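Local coordinates for DNA mismatch repair protein PMS1 (Saccharomyces cerevisiae, PDB 3H4L), which binds ATP, and probably hydrolyses it, through its N-terminal ATPase domain in DNA mismatch repair, at residues 104-108 against 109-113; 183-187 against 188-192; 235-238 against 239-242; 321-324 against 325-328. All coordinates share one frame; numbering follows the deposited sequence.

Interaction 1: 104-108 against 109-113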
ATOM      1  N   SER B 104      18.141 -20.211  -7.974  1.00 30.36           N
ATOM      2  CA  SER B 104      16.848 -20.472  -8.605  1.00 30.82           C
ATOM      3  C   SER B 104      16.192 -19.213  -9.181  1.00 30.76           C
ATOM      4  O   SER B 104      15.602 -19.260 -10.264  1.00 29.99           O
ATOM      5  CB  SER B 104      15.884 -21.141  -7.609  1.00 30.17           C
ATOM      6  OG  SER B 104      16.182 -22.517  -7.440  1.00 29.66           O
ATOM      7  N   LEU B 105      16.279 -18.095  -8.468  1.00 28.65           N
ATOM      8  CA  LEU B 105      15.686 -16.865  -8.967  1.00 29.26           C
ATOM      9  C   LEU B 105      16.353 -16.448 -10.276  1.00 30.95           C
ATOM     10  O   LEU B 105      15.813 -15.655 -11.036  1.00 31.65           O
ATOM     11  CB  LEU B 105      15.808 -15.755  -7.924  1.00 29.56           C
ATOM     12  CG  LEU B 105      14.868 -15.885  -6.714  1.00 29.83           C
ATOM     13  CD1 LEU B 105      15.426 -15.112  -5.531  1.00 23.90           C
ATOM     14  CD2 LEU B 105      13.477 -15.399  -7.089  1.00 26.43           C
ATOM     15  N   CYS B 106      17.533 -16.989 -10.541  1.00 33.37           N
ATOM     16  CA  CYS B 106      18.244 -16.683 -11.776  1.00 36.49           C
ATOM     17  C   CYS B 106      17.609 -17.381 -12.965  1.00 36.74           C
ATOM     18  O   CYS B 106      17.449 -16.800 -14.039  1.00 37.07           O
ATOM     19  CB  CYS B 106      19.681 -17.149 -11.677  1.00 37.50           C
ATOM     20  SG  CYS B 106      20.724 -15.862 -11.151  1.00 44.56           S
ATOM     21  N   GLY B 107      17.272 -18.648 -12.756  1.00 35.36           N
ATOM     22  CA  GLY B 107      16.671 -19.444 -13.802  1.00 33.46           C
ATOM     23  C   GLY B 107      15.275 -19.017 -14.186  1.00 32.65           C
ATOM     24  O   GLY B 107      14.967 -18.980 -15.371  1.00 35.45           O
ATOM     25  N   ILE B 108      14.419 -18.690 -13.223  1.00 30.43           N
ATOM     26  CA  ILE B 108      13.069 -18.297 -13.601  1.00 30.62           C
ATOM     27  C   ILE B 108      12.689 -16.828 -13.431  1.00 32.07           C
ATOM     28  O   ILE B 108      11.502 -16.501 -13.349  1.00 32.94           O
ATOM     29  CB  ILE B 108      12.007 -19.195 -12.910  1.00 28.87           C
ATOM     30  CG1 ILE B 108      12.255 -19.283 -11.404  1.00 27.23           C
ATOM     31  CG2 ILE B 108      12.025 -20.568 -13.544  1.00 27.73           C
ATOM     32  CD1 ILE B 108      12.027 -17.985 -10.668  1.00 25.79           C
ATOM     33  N   ALA B 109      13.691 -15.948 -13.406  1.00 31.10           N
ATOM     34  CA  ALA B 109      13.471 -14.503 -13.278  1.00 29.81           C
ATOM     35  C   ALA B 109      14.752 -13.774 -13.665  1.00 28.50           C
ATOM     36  O   ALA B 109      15.717 -14.414 -14.053  1.00 28.76           O
ATOM     37  CB  ALA B 109      13.078 -14.148 -11.849  1.00 29.02           C
ATOM     38  N   LYS B 110      14.752 -12.446 -13.582  1.00 28.97           N
ATOM     39  CA  LYS B 110      15.943 -11.646 -13.898  1.00 30.69           C
ATOM     40  C   LYS B 110      16.456 -11.195 -12.541  1.00 31.24           C
ATOM     41  O   LYS B 110      15.742 -10.481 -11.829  1.00 31.99           O
ATOM     42  CB  LYS B 110      15.585 -10.394 -14.711  1.00 32.12           C
ATOM     43  CG  LYS B 110      14.683 -10.617 -15.911  1.00 39.71           C
ATOM     44  CD  LYS B 110      15.391 -11.285 -17.091  1.00 44.68           C
ATOM     45  CE  LYS B 110      14.426 -11.465 -18.273  1.00 46.94           C
ATOM     46  NZ  LYS B 110      15.102 -11.839 -19.561  1.00 49.01           N
ATOM     47  N   LEU B 111      17.672 -11.586 -12.173  1.00 30.94           N
ATOM     48  CA  LEU B 111      18.209 -11.200 -10.866  1.00 31.73           C
ATOM     49  C   LEU B 111      19.268 -10.105 -10.915  1.00 32.78           C
ATOM     50  O   LEU B 111      20.227 -10.202 -11.668  1.00 36.15           O
ATOM     51  CB  LEU B 111      18.804 -12.421 -10.150  1.00 29.00           C
ATOM     52  CG  LEU B 111      19.309 -12.180  -8.717  1.00 30.73           C
ATOM     53  CD1 LEU B 111      18.116 -11.860  -7.801  1.00 26.81           C
ATOM     54  CD2 LEU B 111      20.071 -13.412  -8.202  1.00 27.58           C
ATOM     55  N   SER B 112      19.090  -9.069 -10.104  1.00 33.09           N
ATOM     56  CA  SER B 112      20.050  -7.973 -10.019  1.00 34.86           C
ATOM     57  C   SER B 112      20.382  -7.740  -8.557  1.00 35.52           C
ATOM     58  O   SER B 112      19.530  -7.913  -7.681  1.00 35.70           O
ATOM     59  CB  SER B 112      19.479  -6.679 -10.595  1.00 35.54           C
ATOM     60  OG  SER B 112      19.263  -6.804 -11.980  1.00 41.66           O
ATOM     61  N   VAL B 113      21.615  -7.324  -8.294  1.00 36.35           N
ATOM     62  CA  VAL B 113      22.046  -7.061  -6.926  1.00 37.18           C
ATOM     63  C   VAL B 113      22.920  -5.806  -6.842  1.00 37.96           C
ATOM     64  O   VAL B 113      23.736  -5.551  -7.729  1.00 40.68           O
ATOM     65  CB  VAL B 113      22.861  -8.255  -6.372  1.00 36.25           C
ATOM     66  CG1 VAL B 113      23.383  -7.940  -4.976  1.00 34.29           C
ATOM     67  CG2 VAL B 113      21.999  -9.504  -6.344  1.00 35.84           C
TER
HETATM   68  O   HOH W   1      15.394 -16.354 -16.299  1.00 38.56           O
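The peptide group joining Ile108 to Ala109 is the flat group at the centre of the contact. On one face lies the end of the Ile108 side chain, whose CD1 is 3.8 Å from Ala109 N and 4.1 Å from Ala109 CB. It folds back there because CG1 stands between the backbone N and the carbonyl carbon (chi1 51°). A water occupies the opposite side of the same plane and bridges Gly107 O, at 2.8 Å, to Ala109 O, so the carbonyl of Gly107 is tied to that of Ala109, just ahead of strand 110-116. Gly107 O also accepts from Asn155 ND2. Farther along, Cys106 SG packs alongside Leu111, at 3.9 Å from Leu111 CD2. Leu111 also rests on Val147, while Leu105 meets Val149 of the same strand 144-150. Helix 101-107, which starts with the nucleotide-pocket residues Ala101 and Leu102, thus turns sharply into strand 110-116 through one buried, water-bridged corner. Such a helix-to-strand link behind the nucleotide site belongs to the Bergerat ATP-binding fold of the GHKL family, of which gyrase B, HSP90 and MutL proteins are members.

Interaction 2: 183-187 against 188-192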
ATOM      1  N   ILE B 183       6.033  -9.108  12.900  1.00 40.76           N
ATOM      2  CA  ILE B 183       5.544  -9.171  14.260  1.00 41.71           C
ATOM      3  C   ILE B 183       6.565  -9.748  15.240  1.00 44.16           C
ATOM      4  O   ILE B 183       6.650  -9.302  16.383  1.00 45.99           O
ATOM      5  CB  ILE B 183       4.244  -9.968  14.337  1.00 40.42           C
ATOM      6  CG1 ILE B 183       3.161  -9.233  13.550  1.00 38.47           C
ATOM      7  CG2 ILE B 183       3.822 -10.145  15.787  1.00 37.95           C
ATOM      8  CD1 ILE B 183       1.849  -9.958  13.501  1.00 38.50           C
ATOM      9  N   ILE B 184       7.357 -10.718  14.799  1.00 45.38           N
ATOM     10  CA  ILE B 184       8.331 -11.322  15.693  1.00 47.33           C
ATOM     11  C   ILE B 184       9.678 -10.611  15.715  1.00 48.48           C
ATOM     12  O   ILE B 184      10.386 -10.654  16.716  1.00 50.10           O
ATOM     13  CB  ILE B 184       8.580 -12.792  15.330  1.00 48.08           C
ATOM     14  CG1 ILE B 184       9.369 -13.485  16.449  1.00 50.03           C
ATOM     15  CG2 ILE B 184       9.356 -12.880  14.031  1.00 47.81           C
ATOM     16  CD1 ILE B 184       8.606 -13.632  17.765  1.00 48.25           C
ATOM     17  N   ASN B 185      10.037  -9.954  14.621  1.00 49.56           N
ATOM     18  CA  ASN B 185      11.321  -9.267  14.560  1.00 50.55           C
ATOM     19  C   ASN B 185      11.303  -7.813  15.024  1.00 51.82           C
ATOM     20  O   ASN B 185      11.384  -6.876  14.226  1.00 51.34           O
ATOM     21  CB  ASN B 185      11.894  -9.377  13.153  1.00 49.18           C
ATOM     22  CG  ASN B 185      12.293 -10.796  12.810  1.00 49.12           C
ATOM     23  OD1 ASN B 185      13.264 -11.325  13.350  1.00 50.49           O
ATOM     24  ND2 ASN B 185      11.537 -11.427  11.922  1.00 48.01           N
ATOM     25  N   ALA B 186      11.218  -7.665  16.342  1.00 52.15           N
ATOM     26  CA  ALA B 186      11.195  -6.380  17.021  1.00 51.73           C
ATOM     27  C   ALA B 186      12.441  -5.538  16.737  1.00 50.46           C
ATOM     28  O   ALA B 186      12.357  -4.325  16.556  1.00 51.44           O
ATOM     29  CB  ALA B 186      11.071  -6.618  18.515  1.00 52.92           C
ATOM     30  N   ALA B 187      13.598  -6.187  16.710  1.00 48.25           N
ATOM     31  CA  ALA B 187      14.858  -5.501  16.465  1.00 46.58           C
ATOM     32  C   ALA B 187      15.010  -5.089  15.001  1.00 45.90           C
ATOM     33  O   ALA B 187      16.058  -4.574  14.598  1.00 45.68           O
ATOM     34  CB  ALA B 187      16.020  -6.405  16.875  1.00 44.59           C
ATOM     35  N   ILE B 188      13.961  -5.306  14.212  1.00 44.45           N
ATOM     36  CA  ILE B 188      14.005  -4.989  12.791  1.00 43.61           C
ATOM     37  C   ILE B 188      12.882  -4.072  12.326  1.00 42.73           C
ATOM     38  O   ILE B 188      11.727  -4.248  12.709  1.00 43.13           O
ATOM     39  CB  ILE B 188      13.946  -6.288  11.942  1.00 42.79           C
ATOM     40  CG1 ILE B 188      15.144  -7.181  12.270  1.00 41.62           C
ATOM     41  CG2 ILE B 188      13.936  -5.948  10.454  1.00 42.37           C
ATOM     42  CD1 ILE B 188      15.183  -8.474  11.488  1.00 39.11           C
ATOM     43  N   LYS B 189      13.224  -3.095  11.494  1.00 41.19           N
ATOM     44  CA  LYS B 189      12.218  -2.186  10.952  1.00 41.77           C
ATOM     45  C   LYS B 189      11.833  -2.611   9.539  1.00 40.36           C
ATOM     46  O   LYS B 189      12.677  -2.647   8.642  1.00 40.44           O
ATOM     47  CB  LYS B 189      12.727  -0.743  10.885  1.00 43.17           C
ATOM     48  CG  LYS B 189      11.787   0.143  10.072  1.00 46.77           C
ATOM     49  CD  LYS B 189      12.307   1.552   9.829  1.00 50.69           C
ATOM     50  CE  LYS B 189      11.252   2.364   9.062  1.00 53.39           C
ATOM     51  NZ  LYS B 189      11.591   3.811   8.919  1.00 56.62           N
ATOM     52  N   PHE B 190      10.560  -2.931   9.343  1.00 38.92           N
ATOM     53  CA  PHE B 190      10.074  -3.332   8.031  1.00 36.73           C
ATOM     54  C   PHE B 190       9.249  -2.215   7.405  1.00 35.46           C
ATOM     55  O   PHE B 190       8.534  -1.488   8.104  1.00 36.42           O
ATOM     56  CB  PHE B 190       9.198  -4.583   8.130  1.00 36.17           C
ATOM     57  CG  PHE B 190       9.964  -5.855   8.281  1.00 35.52           C
ATOM     58  CD1 PHE B 190      10.240  -6.371   9.542  1.00 37.78           C
ATOM     59  CD2 PHE B 190      10.399  -6.553   7.158  1.00 35.67           C
ATOM     60  CE1 PHE B 190      10.938  -7.575   9.682  1.00 36.31           C
ATOM     61  CE2 PHE B 190      11.097  -7.752   7.287  1.00 34.12           C
ATOM     62  CZ  PHE B 190      11.364  -8.263   8.550  1.00 35.59           C
ATOM     63  N   SER B 191       9.353  -2.094   6.084  1.00 33.21           N
ATOM     64  CA  SER B 191       8.607  -1.104   5.318  1.00 32.40           C
ATOM     65  C   SER B 191       8.217  -1.773   4.012  1.00 31.95           C
ATOM     66  O   SER B 191       9.034  -2.422   3.368  1.00 34.36           O
ATOM     67  CB  SER B 191       9.471   0.111   5.016  1.00 31.99           C
ATOM     68  OG  SER B 191       9.882   0.732   6.210  1.00 36.60           O
ATOM     69  N   VAL B 192       6.969  -1.623   3.614  1.00 30.78           N
ATOM     70  CA  VAL B 192       6.531  -2.236   2.379  1.00 30.52           C
ATOM     71  C   VAL B 192       5.662  -1.287   1.589  1.00 32.65           C
ATOM     72  O   VAL B 192       4.645  -0.783   2.081  1.00 33.75           O
ATOM     73  CB  VAL B 192       5.728  -3.519   2.647  1.00 30.56           C
ATOM     74  CG1 VAL B 192       5.297  -4.144   1.326  1.00 28.11           C
ATOM     75  CG2 VAL B 192       6.579  -4.507   3.467  1.00 32.13           C
TER
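Asn185 and Ile188 close a type I beta turn, with Ile188 N donating to Asn185 O over 3.0 Å at an N-H...O angle of 146°. The donor sits well above the carbonyl plane, 57° out of it. Just before this, the chain leaves helix 167-184 through an inverse gamma turn centred on Asn185, marked by a weak bond from Ala186 N to Ile184 O. The two turns together make a tight alpha-to-beta connection, dropping the chain from the helix straight into strand 189-195 of the large mixed sheet, where Lys189 pairs with Asn43 and Ile45.

The side chains of Asn185 and Ile188 lie side by side and point the same way. Ile188 CD1 reaches along Asn185, 3.8 Å from Asn185 CB and 3.9 Å from Asn185 OD1. It gets there because CG1 is anti to the carbonyl carbon (chi1 -61°) and the chain then runs on extended. Ile38 of helix 26-39 touches both residues. Cutting Ile188 back to an alanine is likely to open a gap beside Asn185 CB and Ile38. The amide of Asn185 looks back to its own helix, with ND2 donating to Tyr181 O, which helps fix the side chain's rotation. Phe190 packs against Tyr181 and Ala182 of that helix, and brings only the rim of its ring to the turn: Phe190 CE1 is 4.0 Å from Asn185 CB, which lies near the ring plane.

Interaction 3: 235-238 against 239-242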
ATOM      1  N   VAL B 235       5.816 -21.421  30.776  1.00 58.86           N
ATOM      2  CA  VAL B 235       7.082 -22.130  30.899  1.00 59.79           C
ATOM      3  C   VAL B 235       6.816 -23.629  31.033  1.00 60.90           C
ATOM      4  O   VAL B 235       6.470 -24.112  32.116  1.00 61.94           O
ATOM      5  CB  VAL B 235       7.895 -21.662  32.130  1.00 58.93           C
ATOM      6  CG1 VAL B 235       9.208 -22.433  32.211  1.00 59.49           C
ATOM      7  CG2 VAL B 235       8.182 -20.181  32.034  1.00 58.86           C
ATOM      8  N   LEU B 236       6.972 -24.357  29.929  1.00 60.74           N
ATOM      9  CA  LEU B 236       6.766 -25.803  29.917  1.00 61.43           C
ATOM     10  C   LEU B 236       8.046 -26.508  30.365  1.00 63.06           C
ATOM     11  O   LEU B 236       9.012 -26.594  29.609  1.00 63.80           O
ATOM     12  CB  LEU B 236       6.411 -26.274  28.508  1.00 60.18           C
ATOM     13  CG  LEU B 236       5.371 -25.442  27.762  1.00 59.21           C
ATOM     14  CD1 LEU B 236       5.239 -25.942  26.330  1.00 57.94           C
ATOM     15  CD2 LEU B 236       4.043 -25.517  28.498  1.00 59.90           C
ATOM     16  N   ASP B 237       8.063 -27.003  31.597  1.00 64.88           N
ATOM     17  CA  ASP B 237       9.240 -27.707  32.091  1.00 66.51           C
ATOM     18  C   ASP B 237       9.209 -29.102  31.483  1.00 66.57           C
ATOM     19  O   ASP B 237       8.327 -29.903  31.795  1.00 66.63           O
ATOM     20  CB  ASP B 237       9.206 -27.801  33.614  1.00 68.76           C
ATOM     21  CG  ASP B 237      10.485 -28.377  34.186  1.00 70.83           C
ATOM     22  OD1 ASP B 237      10.838 -29.518  33.820  1.00 71.63           O
ATOM     23  OD2 ASP B 237      11.137 -27.687  35.000  1.00 72.64           O
ATOM     24  N   LEU B 238      10.174 -29.401  30.621  1.00 66.47           N
ATOM     25  CA  LEU B 238      10.207 -30.696  29.958  1.00 66.38           C
ATOM     26  C   LEU B 238      11.404 -31.571  30.346  1.00 67.44           C
ATOM     27  O   LEU B 238      11.616 -32.630  29.755  1.00 67.82           O
ATOM     28  CB  LEU B 238      10.197 -30.474  28.446  1.00 65.62           C
ATOM     29  CG  LEU B 238       9.476 -31.504  27.584  1.00 65.83           C
ATOM     30  CD1 LEU B 238       7.982 -31.437  27.837  1.00 65.67           C
ATOM     31  CD2 LEU B 238       9.751 -31.221  26.133  1.00 66.92           C
ATOM     32  N   ASN B 239      12.170 -31.135  31.343  1.00 68.50           N
ATOM     33  CA  ASN B 239      13.356 -31.864  31.804  1.00 69.64           C
ATOM     34  C   ASN B 239      13.154 -33.357  32.093  1.00 71.12           C
ATOM     35  O   ASN B 239      14.000 -34.181  31.740  1.00 71.80           O
ATOM     36  CB  ASN B 239      13.936 -31.174  33.043  1.00 69.10           C
ATOM     37  CG  ASN B 239      14.514 -29.804  32.732  1.00 69.17           C
ATOM     38  OD1 ASN B 239      15.486 -29.684  31.988  1.00 68.38           O
ATOM     39  ND2 ASN B 239      13.915 -28.763  33.296  1.00 68.99           N
ATOM     40  N   PRO B 240      12.046 -33.728  32.753  1.00 71.69           N
ATOM     41  CA  PRO B 240      11.835 -35.150  33.035  1.00 72.04           C
ATOM     42  C   PRO B 240      11.304 -35.919  31.823  1.00 73.15           C
ATOM     43  O   PRO B 240      10.875 -37.064  31.952  1.00 73.14           O
ATOM     44  CB  PRO B 240      10.830 -35.118  34.179  1.00 72.06           C
ATOM     45  CG  PRO B 240       9.985 -33.937  33.825  1.00 71.22           C
ATOM     46  CD  PRO B 240      11.030 -32.906  33.438  1.00 71.42           C
ATOM     47  N   PHE B 241      11.335 -35.292  30.650  1.00 74.18           N
ATOM     48  CA  PHE B 241      10.837 -35.938  29.440  1.00 74.35           C
ATOM     49  C   PHE B 241      11.877 -36.175  28.347  1.00 74.92           C
ATOM     50  O   PHE B 241      11.538 -36.682  27.278  1.00 74.48           O
ATOM     51  CB  PHE B 241       9.670 -35.143  28.848  1.00 75.05           C
ATOM     52  CG  PHE B 241       8.417 -35.180  29.680  1.00 74.41           C
ATOM     53  CD1 PHE B 241       8.375 -34.573  30.928  1.00 74.20           C
ATOM     54  CD2 PHE B 241       7.271 -35.801  29.198  1.00 74.65           C
ATOM     55  CE1 PHE B 241       7.207 -34.580  31.686  1.00 74.89           C
ATOM     56  CE2 PHE B 241       6.101 -35.812  29.946  1.00 75.52           C
ATOM     57  CZ  PHE B 241       6.068 -35.199  31.194  1.00 74.96           C
ATOM     58  N   LYS B 242      13.132 -35.802  28.585  1.00 75.41           N
ATOM     59  CA  LYS B 242      14.154 -36.051  27.577  1.00 76.87           C
ATOM     60  C   LYS B 242      14.486 -37.543  27.629  1.00 78.06           C
ATOM     61  O   LYS B 242      14.695 -38.098  28.710  1.00 77.91           O
ATOM     62  CB  LYS B 242      15.390 -35.184  27.821  1.00 76.76           C
ATOM     63  CG  LYS B 242      15.597 -34.715  29.243  1.00 75.88           C
ATOM     64  CD  LYS B 242      16.743 -33.726  29.268  1.00 75.67           C
ATOM     65  CE  LYS B 242      17.238 -33.458  30.669  1.00 75.92           C
ATOM     66  NZ  LYS B 242      18.455 -32.605  30.624  1.00 75.31           N
TER
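Asp237 OD1 takes two bonds from Asn239, one from the backbone N and one from the side-chain ND2, each 3.2 Å long. Both donors come from above the same face of the carboxylate, and a weak third bond runs from Asn239 ND2 to Asp237 OD2. The backbone bond makes this an Asx turn. With CG anti to the Asp237 N (chi1 -173°), the carboxylate reaches forward along the chain, and its plane is turned 72° from that of the amide. Pro240 CD also rests 3.4 Å from Asp237 OD1.

Next, Phe241 N donates to Leu238 O over 2.8 Å, closing the short 3-10 segment 239-241. Leu238 CG meets Phe241 CB at 3.9 Å, the two side chains crossing at about a right angle. Farther out, helix 343-362 covers them: Val346 and Ile349 touch Leu238, and Ala345 touches Phe241. Asn239 OD1 accepts from Tyr260 N, which fixes how the amide is turned. Replacing Asp237 with a leucine would probably leave both Asn239 N and ND2 without this acceptor and set the start of the 3-10 turn free to shift.

The aspartate at the end of strand 229-237 is likely to be ionised, since two N-H groups and a distant Lys261, in a weak ion pair with OD2, would all tend to favour negative charge there.

Interaction 4: 321-324 against 325-328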
ATOM      1  N   GLU B 321      10.492 -20.348  22.805  1.00 61.07           N
ATOM      2  CA  GLU B 321      11.907 -20.099  23.004  1.00 63.00           C
ATOM      3  C   GLU B 321      12.503 -21.298  23.733  1.00 64.53           C
ATOM      4  O   GLU B 321      12.011 -21.705  24.785  1.00 64.57           O
ATOM      5  CB  GLU B 321      12.086 -18.827  23.839  1.00 64.33           C
ATOM      6  CG  GLU B 321      13.477 -18.211  23.805  1.00 65.13           C
ATOM      7  CD  GLU B 321      13.825 -17.651  22.441  1.00 67.38           C
ATOM      8  OE1 GLU B 321      13.062 -16.798  21.935  1.00 65.63           O
ATOM      9  OE2 GLU B 321      14.861 -18.066  21.875  1.00 69.84           O
ATOM     10  N   LEU B 322      13.552 -21.875  23.160  1.00 66.17           N
ATOM     11  CA  LEU B 322      14.220 -23.021  23.767  1.00 68.15           C
ATOM     12  C   LEU B 322      15.556 -23.257  23.067  1.00 69.92           C
ATOM     13  O   LEU B 322      15.836 -22.663  22.021  1.00 69.95           O
ATOM     14  CB  LEU B 322      13.348 -24.279  23.660  1.00 67.16           C
ATOM     15  CG  LEU B 322      13.260 -24.989  22.306  1.00 66.70           C
ATOM     16  CD1 LEU B 322      12.578 -26.331  22.484  1.00 66.00           C
ATOM     17  CD2 LEU B 322      12.511 -24.125  21.311  1.00 65.64           C
ATOM     18  N   PRO B 323      16.412 -24.115  23.646  1.00 72.14           N
ATOM     19  CA  PRO B 323      17.709 -24.380  23.012  1.00 73.22           C
ATOM     20  C   PRO B 323      17.547 -25.170  21.713  1.00 74.33           C
ATOM     21  O   PRO B 323      16.810 -26.153  21.677  1.00 73.88           O
ATOM     22  CB  PRO B 323      18.467 -25.152  24.096  1.00 72.91           C
ATOM     23  CG  PRO B 323      17.366 -25.844  24.858  1.00 72.96           C
ATOM     24  CD  PRO B 323      16.314 -24.773  24.961  1.00 72.18           C
ATOM     25  N   MET B 324      18.218 -24.731  20.647  1.00 75.66           N
ATOM     26  CA  MET B 324      18.121 -25.415  19.355  1.00 77.60           C
ATOM     27  C   MET B 324      18.679 -26.824  19.441  1.00 77.61           C
ATOM     28  O   MET B 324      18.347 -27.693  18.632  1.00 78.25           O
ATOM     29  CB  MET B 324      18.882 -24.659  18.266  1.00 79.82           C
ATOM     30  CG  MET B 324      19.060 -25.493  16.994  1.00 82.14           C
ATOM     31  SD  MET B 324      20.001 -24.679  15.701  1.00 86.13           S
ATOM     32  CE  MET B 324      18.656 -23.886  14.766  1.00 85.31           C
ATOM     33  N   SER B 325      19.546 -27.031  20.424  1.00 77.21           N
ATOM     34  CA  SER B 325      20.174 -28.322  20.655  1.00 77.01           C
ATOM     35  C   SER B 325      19.119 -29.416  20.807  1.00 77.28           C
ATOM     36  O   SER B 325      19.377 -30.590  20.534  1.00 76.94           O
ATOM     37  CB  SER B 325      21.038 -28.247  21.914  1.00 76.29           C
ATOM     38  OG  SER B 325      21.051 -26.925  22.431  1.00 73.94           O
ATOM     39  N   LEU B 326      17.927 -29.022  21.248  1.00 77.17           N
ATOM     40  CA  LEU B 326      16.824 -29.960  21.433  1.00 77.17           C
ATOM     41  C   LEU B 326      15.836 -29.825  20.275  1.00 76.70           C
ATOM     42  O   LEU B 326      14.669 -30.203  20.391  1.00 76.07           O
ATOM     43  CB  LEU B 326      16.119 -29.678  22.764  1.00 76.57           C
ATOM     44  CG  LEU B 326      17.024 -29.744  24.000  1.00 77.02           C
ATOM     45  CD1 LEU B 326      16.330 -29.103  25.185  1.00 76.72           C
ATOM     46  CD2 LEU B 326      17.391 -31.191  24.303  1.00 76.67           C
ATOM     47  N   ILE B 327      16.326 -29.284  19.163  1.00 76.68           N
ATOM     48  CA  ILE B 327      15.521 -29.072  17.962  1.00 77.65           C
ATOM     49  C   ILE B 327      16.161 -29.772  16.767  1.00 78.72           C
ATOM     50  O   ILE B 327      17.376 -29.705  16.582  1.00 79.29           O
ATOM     51  CB  ILE B 327      15.402 -27.561  17.615  1.00 76.19           C
ATOM     52  CG1 ILE B 327      14.677 -26.812  18.735  1.00 75.89           C
ATOM     53  CG2 ILE B 327      14.660 -27.382  16.294  1.00 74.96           C
ATOM     54  CD1 ILE B 327      14.587 -25.318  18.511  1.00 73.95           C
ATOM     55  N   ASP B 328      15.343 -30.436  15.954  1.00 79.79           N
ATOM     56  CA  ASP B 328      15.851 -31.122  14.773  1.00 80.66           C
ATOM     57  C   ASP B 328      15.691 -30.215  13.555  1.00 81.10           C
ATOM     58  O   ASP B 328      14.621 -29.643  13.328  1.00 81.46           O
ATOM     59  CB  ASP B 328      15.091 -32.425  14.531  1.00 81.11           C
ATOM     60  CG  ASP B 328      15.813 -33.349  13.563  1.00 82.23           C
ATOM     61  OD1 ASP B 328      16.332 -32.859  12.533  1.00 81.77           O
ATOM     62  OD2 ASP B 328      15.855 -34.571  13.832  1.00 82.56           O
TER
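Ile327 N donates to Met324 O over a short 2.6 Å, approaching from above the carbonyl plane rather than within it. One residue earlier, Leu326 N does the same to Pro323 O, at 3.1 Å and with a straighter N-H...O angle of 160°. Two successive bonds between residues three apart make two overlapping turns of 3-10 type, which bend the chain by roughly a right angle just after strand 316-321.

On one side of the bend, Pro323 CG is 3.4 Å from Leu326 CD1, the two side chains crossing at a slant. On another, Ile327 folds back over the turns: CG1 is anti to the carbonyl carbon (chi1 -63°), which carries CD1 to 3.6 Å from Met324 CA and to 3.7 Å from Leu322 CD2. Met324 gives its inner part, with CG 4.2 Å from Ile327 CB; its chain stays extended as far as SD and bends only at the thioether, which turns CE aside.

The bend belongs to the mismatch-repair domain of the ribosomal S5 clan. Leu322 and Ile327 both pack on Val287 at the end of strand 283-287 and on Leu340, while Leu322 O accepts from Asn288 ND2. Leu326 pairs through its backbone with His341, so the bend sits between the sheet's strand ends and the residues that lead into helix 343-362.

The four contacts fall into two groups. Interactions 1 and 2 each feed a helix into the same large mixed sheet, with centres about 25 Å apart; interactions 3 and 4 lie at the ends of strands 229-237 and 316-321 of the smaller sheet, with centres about 12 Å apart. Tyr260 is shared by the latter pair, touching both Leu238 and Leu326. Interaction 1 is the one nearest a nucleotide: the Leu105 side chain is about 7 Å from a bound ATP analogue and about 9 Å from a magnesium ion. The side chains of Phe190 and Met324 are each about 11 Å from a bound analogue. Interactions 2 and 4 come within about 7 Å at their nearest atoms, without touching.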